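Local coordinates for putative uncharacterized protein (Trypanosoma congolense, PDB 4E40), which probably serves as a cell-surface receptor that binds haptoglobin-haemoglobin and so takes part in haem uptake by the trypanosome, at residues A[146-151]-A[158-163]; A[68-73]-A[238-243]. All coordinates share one frame; numbering follows the deposited sequence.

Contact 1 (A[146-151]-A[158-163]); sequences RAKESE and AAEECS
The reversal between helix 82-147 and the short helix 153-160, at one end of the elongated helical bundle, brings Ala-147 and Lys-148, near the end of the first helix, against Ala-159 in the second. The nearest backbones are those of Lys-148 and Ala-159, with CA atoms 5.1 Å apart. The methyl of Ala-159 makes most of the contact: its CB lies 3.5 Å from the backbone N of Lys-148 and 3.7 Å from CB of Ala-147, so it rests partly on a methyl and partly on the peptide that joins the two residues. Both alanines are buried and both direct CB toward the opposite segment.

Lys-148 covers this methyl from the outer side. With CG anti to its own carbonyl carbon (chi1 -73°), the chain leaves alongside the other backbone: CG is 3.7 Å from CB of Ala-159, and the extended remainder carries CE to 3.6 Å from O of Ala-159. Contact is therefore made by the methylenes, and the same CG also approaches CG of Glu-160 at 4.3 Å. The evidence is for van der Waals packing, 196 Å² in all, across which the segments exchange neither a hydrogen bond nor a salt bridge.

A type I turn from Ala-147 to Ser-150, closed by the bond from Ser-150 N to Ala-147 O (3.1 Å), starts the reversal between the helices. Val-155 of helix 153-160 touches Ala-147 and Ser-150, extending the apolar patch. Helix 12-26 packs against the second segment through Val-15 on Ala-158, and the disulfide between Cys-162 and Cys-19 ties the chain just beyond helix 153-160 to that helix.

Contact 2 (A[68-73]-A[238-243]); sequences SAAVDR and EEAETE. Unlike the reference sequence in segment 68-73: Asp-72 (reference Asn).
The carbonyl O of Glu-238, two residues before Ala-240 in helix 192-246, accepts two bonds from Thr-242. Thr-242 N lies 2.8 Å from Glu-238 O in the regular helical bond, and Thr-242 OG1 donates to Glu-238 O at 3.2 Å. The second bond meets the carbonyl at a C=O...OG1 angle of 129°, with the donor 51° above the carbonyl plane. The threonine hydroxyl is thereby folded back onto its own helix, on a side that takes no part in the interface.

The interface itself is a close approach of helix 28-73 to helix 192-246, consistent with the small alanines at the point of approach. CA of Ala-70 and CA of Glu-241 are 5.6 Å apart, and the methyl of Ala-70 points toward the facing helix, where CB lies 3.5 Å from O of Ala-240. The two methyls also meet, CB of Ala-70 to CB of Ala-240 at 4.1 Å. Both alanines are buried, yet only 93 Å² is covered between the segments: the evidence indicates a small, close packing of two helices of the long bundle, with one methyl set against a backbone carbonyl rather than a broad interlocking of large side chains.

Glu-241 borders this patch. Its backbone N is 4.2 Å from CB of Ala-70, and in one of the two conformers modelled for this glutamate OE1 forms a salt bridge with NH2 of Arg-66, farther back on helix 28-73. Toward the other end, O of Ala-70 accepts a hydrogen bond from OG of Ser-244. A third helix, 82-147, adjoins both partners: Ala-91 touches Val-71, and Thr-83 and Val-87 touch Glu-243.

Contacts 1 and 2 lie on opposite sides of the chain's centre, with their own centres 87 Å apart and their nearest atoms about 68 Å apart, so neither can touch the other. The connection is helix 82-147: its end supplies a segment of contact 1, while residues near its start pack on both helices of contact 2. In sequence, contact 1 falls between the two segments of contact 2. The first is a local corner, with six residues between its segments; the second joins segments with 164 residues between them. Both lie away from Arg-42 and Lys-52, which bind haem in another structure of this protein; none is bound here.

Contact 1 (A[146-151]-A[158-163])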
ATOM      1  N   ARG A 146      28.670  18.160 -21.938  1.00 29.43           N
ATOM      2  CA  ARG A 146      29.408  18.038 -23.205  1.00 31.86           C
ATOM      3  C   ARG A 146      28.872  18.920 -24.350  1.00 32.74           C
ATOM      4  O   ARG A 146      29.678  19.469 -25.133  1.00 33.45           O
ATOM      5  CB  ARG A 146      29.497  16.583 -23.674  1.00 34.25           C
ATOM      6  CG  ARG A 146      30.326  15.746 -22.706  1.00 37.33           C
ATOM      7  CD  ARG A 146      30.608  14.323 -23.184  1.00 42.98           C
ATOM      8  NE  ARG A 146      29.429  13.448 -23.347  1.00 41.43           N
ATOM      9  CZ  ARG A 146      28.940  12.589 -22.428  1.00 44.46           C
ATOM     10  NH1 ARG A 146      29.458  12.443 -21.185  1.00 44.00           N
ATOM     11  NH2 ARG A 146      27.890  11.855 -22.759  1.00 37.49           N
ATOM     12  N   ALA A 147      27.544  19.069 -24.458  1.00 28.22           N
ATOM     13  CA  ALA A 147      26.925  19.872 -25.477  1.00 27.89           C
ATOM     14  C   ALA A 147      27.340  21.347 -25.374  1.00 28.11           C
ATOM     15  O   ALA A 147      27.332  22.065 -26.375  1.00 28.25           O
ATOM     16  CB  ALA A 147      25.384  19.701 -25.446  1.00 25.30           C
ATOM     17  N   LYS A 148      27.709  21.783 -24.177  1.00 30.27           N
ATOM     18  CA  LYS A 148      28.249  23.149 -23.983  1.00 32.93           C
ATOM     19  C   LYS A 148      29.574  23.346 -24.716  1.00 33.92           C
ATOM     20  O   LYS A 148      29.984  24.504 -24.935  1.00 35.64           O
ATOM     21  CB  LYS A 148      28.417  23.466 -22.482  1.00 33.20           C
ATOM     22  CG  LYS A 148      27.111  23.706 -21.740  1.00 34.92           C
ATOM     23  CD  LYS A 148      27.416  23.987 -20.266  1.00 35.05           C
ATOM     24  CE  LYS A 148      26.143  23.959 -19.435  1.00 37.23           C
ATOM     25  NZ  LYS A 148      26.344  24.537 -18.073  1.00 39.28           N
ATOM     26  N   GLU A 149      30.235  22.256 -25.111  1.00 32.41           N
ATOM     27  CA  GLU A 149      31.477  22.358 -25.878  1.00 37.96           C
ATOM     28  C   GLU A 149      31.284  22.056 -27.351  1.00 34.27           C
ATOM     29  O   GLU A 149      32.263  21.984 -28.099  1.00 34.65           O
ATOM     30  CB  GLU A 149      32.533  21.368 -25.353  1.00 41.72           C
ATOM     31  CG  GLU A 149      32.657  21.265 -23.850  1.00 49.89           C
ATOM     32  CD  GLU A 149      33.333  22.459 -23.201  1.00 59.60           C
ATOM     33  OE1 GLU A 149      33.464  22.438 -21.952  1.00 63.67           O
ATOM     34  OE2 GLU A 149      33.746  23.407 -23.914  1.00 60.86           O
ATOM     35  N   SER A 150      30.039  21.832 -27.781  1.00 32.51           N
ATOM     36  CA  SER A 150      29.760  21.518 -29.184  1.00 31.37           C
ATOM     37  C   SER A 150      30.282  22.578 -30.169  1.00 32.15           C
ATOM     38  O   SER A 150      30.192  23.796 -29.914  1.00 30.17           O
ATOM     39  CB  SER A 150      28.262  21.368 -29.421  1.00 31.09           C
ATOM     40  OG  SER A 150      28.041  20.895 -30.711  1.00 28.77           O
ATOM     41  N   GLU A 151      30.755  22.087 -31.311  1.00 33.85           N
ATOM     42  CA  GLU A 151      31.123  22.915 -32.469  1.00 39.00           C
ATOM     43  C   GLU A 151      29.890  23.440 -33.189  1.00 36.39           C
ATOM     44  O   GLU A 151      29.971  24.408 -33.941  1.00 35.86           O
ATOM     45  CB  GLU A 151      31.947  22.103 -33.479  1.00 43.82           C
ATOM     46  CG  GLU A 151      33.091  21.302 -32.880  1.00 50.81           C
ATOM     47  CD  GLU A 151      34.400  22.052 -32.902  1.00 58.34           C
ATOM     48  OE1 GLU A 151      35.311  21.562 -33.603  1.00 62.03           O
ATOM     49  OE2 GLU A 151      34.515  23.118 -32.239  1.00 58.09           O
ATOM     50  N   ALA A 158      22.064  26.371 -27.007  1.00 25.71           N
ATOM     51  CA  ALA A 158      20.995  25.768 -26.247  1.00 24.83           C
ATOM     52  C   ALA A 158      21.492  25.139 -24.940  1.00 24.39           C
ATOM     53  O   ALA A 158      20.753  25.137 -23.943  1.00 26.22           O
ATOM     54  CB  ALA A 158      20.323  24.680 -27.109  1.00 23.94           C
ATOM     55  N   ALA A 159      22.658  24.504 -24.973  1.00 24.49           N
ATOM     56  CA  ALA A 159      23.193  23.839 -23.775  1.00 25.33           C
ATOM     57  C   ALA A 159      23.527  24.893 -22.682  1.00 27.65           C
ATOM     58  O   ALA A 159      23.289  24.655 -21.475  1.00 27.50           O
ATOM     59  CB  ALA A 159      24.413  23.011 -24.125  1.00 24.71           C
ATOM     60  N   GLU A 160      24.017  26.055 -23.104  1.00 29.63           N
ATOM     61  CA  GLU A 160      24.283  27.129 -22.123  1.00 32.49           C
ATOM     62  C   GLU A 160      22.996  27.684 -21.487  1.00 34.08           C
ATOM     63  O   GLU A 160      23.024  28.126 -20.329  1.00 36.43           O
ATOM     64  CB  GLU A 160      25.134  28.241 -22.762  1.00 34.52           C
ATOM     65  CG  GLU A 160      26.528  27.781 -23.120  1.00 38.61           C
ATOM     66  CD  GLU A 160      27.194  28.701 -24.128  1.00 49.18           C
ATOM     67  OE1 GLU A 160      26.508  29.630 -24.636  1.00 52.22           O
ATOM     68  OE2 GLU A 160      28.397  28.489 -24.422  1.00 48.43           O
ATOM     69  N   GLU A 161      21.871  27.623 -22.210  1.00 32.22           N
ATOM     70  CA  GLU A 161      20.594  28.085 -21.747  1.00 34.89           C
ATOM     71  C   GLU A 161      19.915  27.022 -20.862  1.00 34.36           C
ATOM     72  O   GLU A 161      18.885  27.280 -20.246  1.00 36.55           O
ATOM     73  CB  GLU A 161      19.693  28.398 -22.934  1.00 38.01           C
ATOM     74  CG  GLU A 161      20.053  29.645 -23.725  1.00 42.55           C
ATOM     75  CD  GLU A 161      19.451  29.648 -25.139  1.00 48.83           C
ATOM     76  OE1 GLU A 161      18.659  28.734 -25.484  1.00 51.04           O
ATOM     77  OE2 GLU A 161      19.774  30.558 -25.926  1.00 54.37           O
ATOM     78  N   CYS A 162      20.472  25.820 -20.814  1.00 32.19           N
ATOM     79  CA  CYS A 162      19.823  24.782 -20.052  1.00 32.49           C
ATOM     80  C   CYS A 162      20.266  24.919 -18.598  1.00 35.59           C
ATOM     81  O   CYS A 162      21.441  24.796 -18.271  1.00 37.29           O
ATOM     82  CB  CYS A 162      20.135  23.373 -20.592  1.00 29.12           C
ATOM     83  SG  CYS A 162      19.599  21.985 -19.502  1.00 32.25           S
ATOM     84  N   SER A 163      19.325  25.185 -17.723  1.00 36.12           N
ATOM     85  CA  SER A 163      19.715  25.240 -16.305  1.00 38.87           C
ATOM     86  C   SER A 163      19.494  23.881 -15.637  1.00 37.99           C
ATOM     87  O   SER A 163      18.597  23.143 -16.032  1.00 39.74           O
ATOM     88  CB  SER A 163      18.936  26.335 -15.584  1.00 42.55           C
ATOM     89  OG  SER A 163      17.546  26.068 -15.643  1.00 50.90           O
TER

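Contact 2 (A[68-73]-A[238-243])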
ATOM      1  N   SER A  68     -21.864 -20.314  28.070  1.00 23.40           N
ATOM      2  CA  SER A  68     -21.763 -21.774  28.219  1.00 24.11           C
ATOM      3  C   SER A  68     -21.900 -22.133  29.694  1.00 24.65           C
ATOM      4  O   SER A  68     -22.590 -23.118  30.042  1.00 24.04           O
ATOM      5  CB  SER A  68     -20.443 -22.297  27.710  1.00 28.62           C
ATOM      6  OG  SER A  68     -20.445 -22.283  26.279  1.00 36.78           O
ATOM      7  N   ALA A  69     -21.290 -21.295  30.548  1.00 23.69           N
ATOM      8  CA  ALA A  69     -21.438 -21.525  32.014  1.00 24.83           C
ATOM      9  C   ALA A  69     -22.903 -21.391  32.484  1.00 25.72           C
ATOM     10  O   ALA A  69     -23.356 -22.189  33.329  1.00 24.54           O
ATOM     11  CB  ALA A  69     -20.479 -20.665  32.822  1.00 25.25           C
ATOM     12  N   ALA A  70     -23.653 -20.428  31.893  1.00 24.62           N
ATOM     13  CA  ALA A  70     -25.103 -20.223  32.167  1.00 25.77           C
ATOM     14  C   ALA A  70     -25.940 -21.430  31.738  1.00 26.02           C
ATOM     15  O   ALA A  70     -26.798 -21.909  32.517  1.00 27.25           O
ATOM     16  CB  ALA A  70     -25.605 -18.904  31.566  1.00 27.84           C
ATOM     17  N   VAL A  71     -25.631 -22.027  30.588  1.00 24.34           N
ATOM     18  CA  VAL A  71     -26.265 -23.252  30.134  1.00 24.90           C
ATOM     19  C   VAL A  71     -25.965 -24.386  31.132  1.00 25.12           C
ATOM     20  O   VAL A  71     -26.880 -25.121  31.491  1.00 25.15           O
ATOM     21  CB  VAL A  71     -25.760 -23.686  28.775  1.00 26.10           C
ATOM     22  CG1 VAL A  71     -26.290 -25.081  28.436  1.00 26.38           C
ATOM     23  CG2 VAL A  71     -26.210 -22.659  27.707  1.00 24.52           C
ATOM     24  N   ASP A  72     -24.696 -24.518  31.542  1.00 24.69           N
ATOM     25  CA  ASP A  72     -24.397 -25.616  32.486  1.00 27.99           C
ATOM     26  C   ASP A  72     -25.233 -25.407  33.777  1.00 26.69           C
ATOM     27  O   ASP A  72     -25.777 -26.399  34.376  1.00 28.21           O
ATOM     28  CB  ASP A  72     -22.886 -25.680  32.787  1.00 29.89           C
ATOM     29  CG  ASP A  72     -22.548 -26.799  33.813  1.00 40.43           C
ATOM     30  OD1 ASP A  72     -22.503 -27.978  33.386  1.00 46.94           O
ATOM     31  OD2 ASP A  72     -22.402 -26.538  35.054  1.00 44.25           O
ATOM     32  N   ARG A  73     -25.351 -24.155  34.251  1.00 26.27           N
ATOM     33  CA  ARG A  73     -26.117 -23.899  35.525  1.00 27.91           C
ATOM     34  C   ARG A  73     -27.541 -24.384  35.470  1.00 28.10           C
ATOM     35  O   ARG A  73     -28.126 -24.772  36.494  1.00 29.54           O
ATOM     36  CB  ARG A  73     -26.139 -22.401  35.891  1.00 31.48           C
ATOM     37  CG  ARG A  73     -24.853 -21.870  36.492  1.00 36.67           C
ATOM     38  CD  ARG A  73     -24.301 -22.824  37.534  1.00 46.01           C
ATOM     39  NE  ARG A  73     -24.738 -22.554  38.909  1.00 55.89           N
ATOM     40  CZ  ARG A  73     -23.961 -22.045  39.870  1.00 53.03           C
ATOM     41  NH1 ARG A  73     -22.697 -21.725  39.610  1.00 46.26           N
ATOM     42  NH2 ARG A  73     -24.457 -21.863  41.097  1.00 47.54           N
ATOM     43  N   GLU A 238     -25.308 -11.923  27.571  0.50 22.73           N
ATOM     44  CA  GLU A 238     -25.952 -11.217  28.654  0.50 25.54           C
ATOM     45  C   GLU A 238     -27.332 -11.830  28.958  0.50 24.77           C
ATOM     46  O   GLU A 238     -27.678 -12.163  30.117  0.50 23.91           O
ATOM     47  CB  GLU A 238     -26.053  -9.732  28.331  0.50 26.47           C
ATOM     48  CG  GLU A 238     -24.745  -8.968  28.372  0.50 28.81           C
ATOM     49  CD  GLU A 238     -24.861  -7.609  27.693  0.50 31.04           C
ATOM     50  OE1 GLU A 238     -26.004  -7.113  27.555  0.50 34.06           O
ATOM     51  OE2 GLU A 238     -23.827  -7.036  27.280  0.50 33.97           O
ATOM     52  N   GLU A 239     -28.126 -12.040  27.908  1.00 24.63           N
ATOM     53  CA  GLU A 239     -29.426 -12.684  28.122  1.00 27.13           C
ATOM     54  C   GLU A 239     -29.308 -14.045  28.790  1.00 25.27           C
ATOM     55  O   GLU A 239     -30.075 -14.371  29.731  1.00 26.57           O
ATOM     56  CB  GLU A 239     -30.288 -12.722  26.825  1.00 27.33           C
ATOM     57  CG  GLU A 239     -31.726 -13.086  27.269  1.00 30.47           C
ATOM     58  CD  GLU A 239     -32.663 -13.585  26.183  1.00 33.86           C
ATOM     59  OE1 GLU A 239     -32.247 -13.766  25.012  1.00 35.88           O
ATOM     60  OE2 GLU A 239     -33.831 -13.849  26.579  1.00 32.46           O
ATOM     61  N   ALA A 240     -28.357 -14.856  28.341  1.00 24.45           N
ATOM     62  CA  ALA A 240     -28.152 -16.164  28.936  1.00 24.71           C
ATOM     63  C   ALA A 240     -27.849 -16.001  30.446  1.00 27.02           C
ATOM     64  O   ALA A 240     -28.405 -16.746  31.253  1.00 27.69           O
ATOM     65  CB  ALA A 240     -27.056 -16.949  28.231  1.00 24.64           C
ATOM     66  N   GLU A 241     -26.982 -15.061  30.811  0.50 29.11           N
ATOM     67  CA  GLU A 241     -26.645 -14.850  32.234  0.50 31.26           C
ATOM     68  C   GLU A 241     -27.865 -14.349  33.005  0.50 33.63           C
ATOM     69  O   GLU A 241     -28.257 -14.950  34.022  0.50 32.80           O
ATOM     70  CB  GLU A 241     -25.457 -13.883  32.385  0.50 33.32           C
ATOM     71  CG  GLU A 241     -24.161 -14.408  31.782  0.50 36.92           C
ATOM     72  CD  GLU A 241     -22.938 -13.571  32.134  0.50 40.92           C
ATOM     73  OE1 GLU A 241     -22.646 -12.575  31.433  0.50 45.19           O
ATOM     74  OE2 GLU A 241     -22.241 -13.944  33.093  0.50 43.21           O
ATOM     75  N   THR A 242     -28.475 -13.273  32.515  1.00 32.05           N
ATOM     76  CA  THR A 242     -29.613 -12.664  33.193  1.00 34.72           C
ATOM     77  C   THR A 242     -30.734 -13.690  33.436  1.00 35.26           C
ATOM     78  O   THR A 242     -31.236 -13.840  34.570  1.00 35.69           O
ATOM     79  CB  THR A 242     -30.151 -11.453  32.389  1.00 34.68           C
ATOM     80  OG1 THR A 242     -29.160 -10.443  32.343  1.00 37.53           O
ATOM     81  CG2 THR A 242     -31.367 -10.836  33.085  1.00 36.95           C
ATOM     82  N   GLU A 243     -31.097 -14.453  32.406  1.00 34.83           N
ATOM     83  CA  GLU A 243     -32.155 -15.448  32.568  1.00 34.19           C
ATOM     84  C   GLU A 243     -31.785 -16.618  33.470  1.00 34.54           C
ATOM     85  O   GLU A 243     -32.643 -17.139  34.219  1.00 33.20           O
ATOM     86  CB  GLU A 243     -32.629 -15.966  31.211  1.00 34.19           C
ATOM     87  CG  GLU A 243     -33.325 -14.884  30.389  1.00 36.65           C
ATOM     88  CD  GLU A 243     -34.706 -14.504  30.953  1.00 39.77           C
ATOM     89  OE1 GLU A 243     -35.414 -15.382  31.480  1.00 42.26           O
ATOM     90  OE2 GLU A 243     -35.087 -13.322  30.873  1.00 43.26           O
TER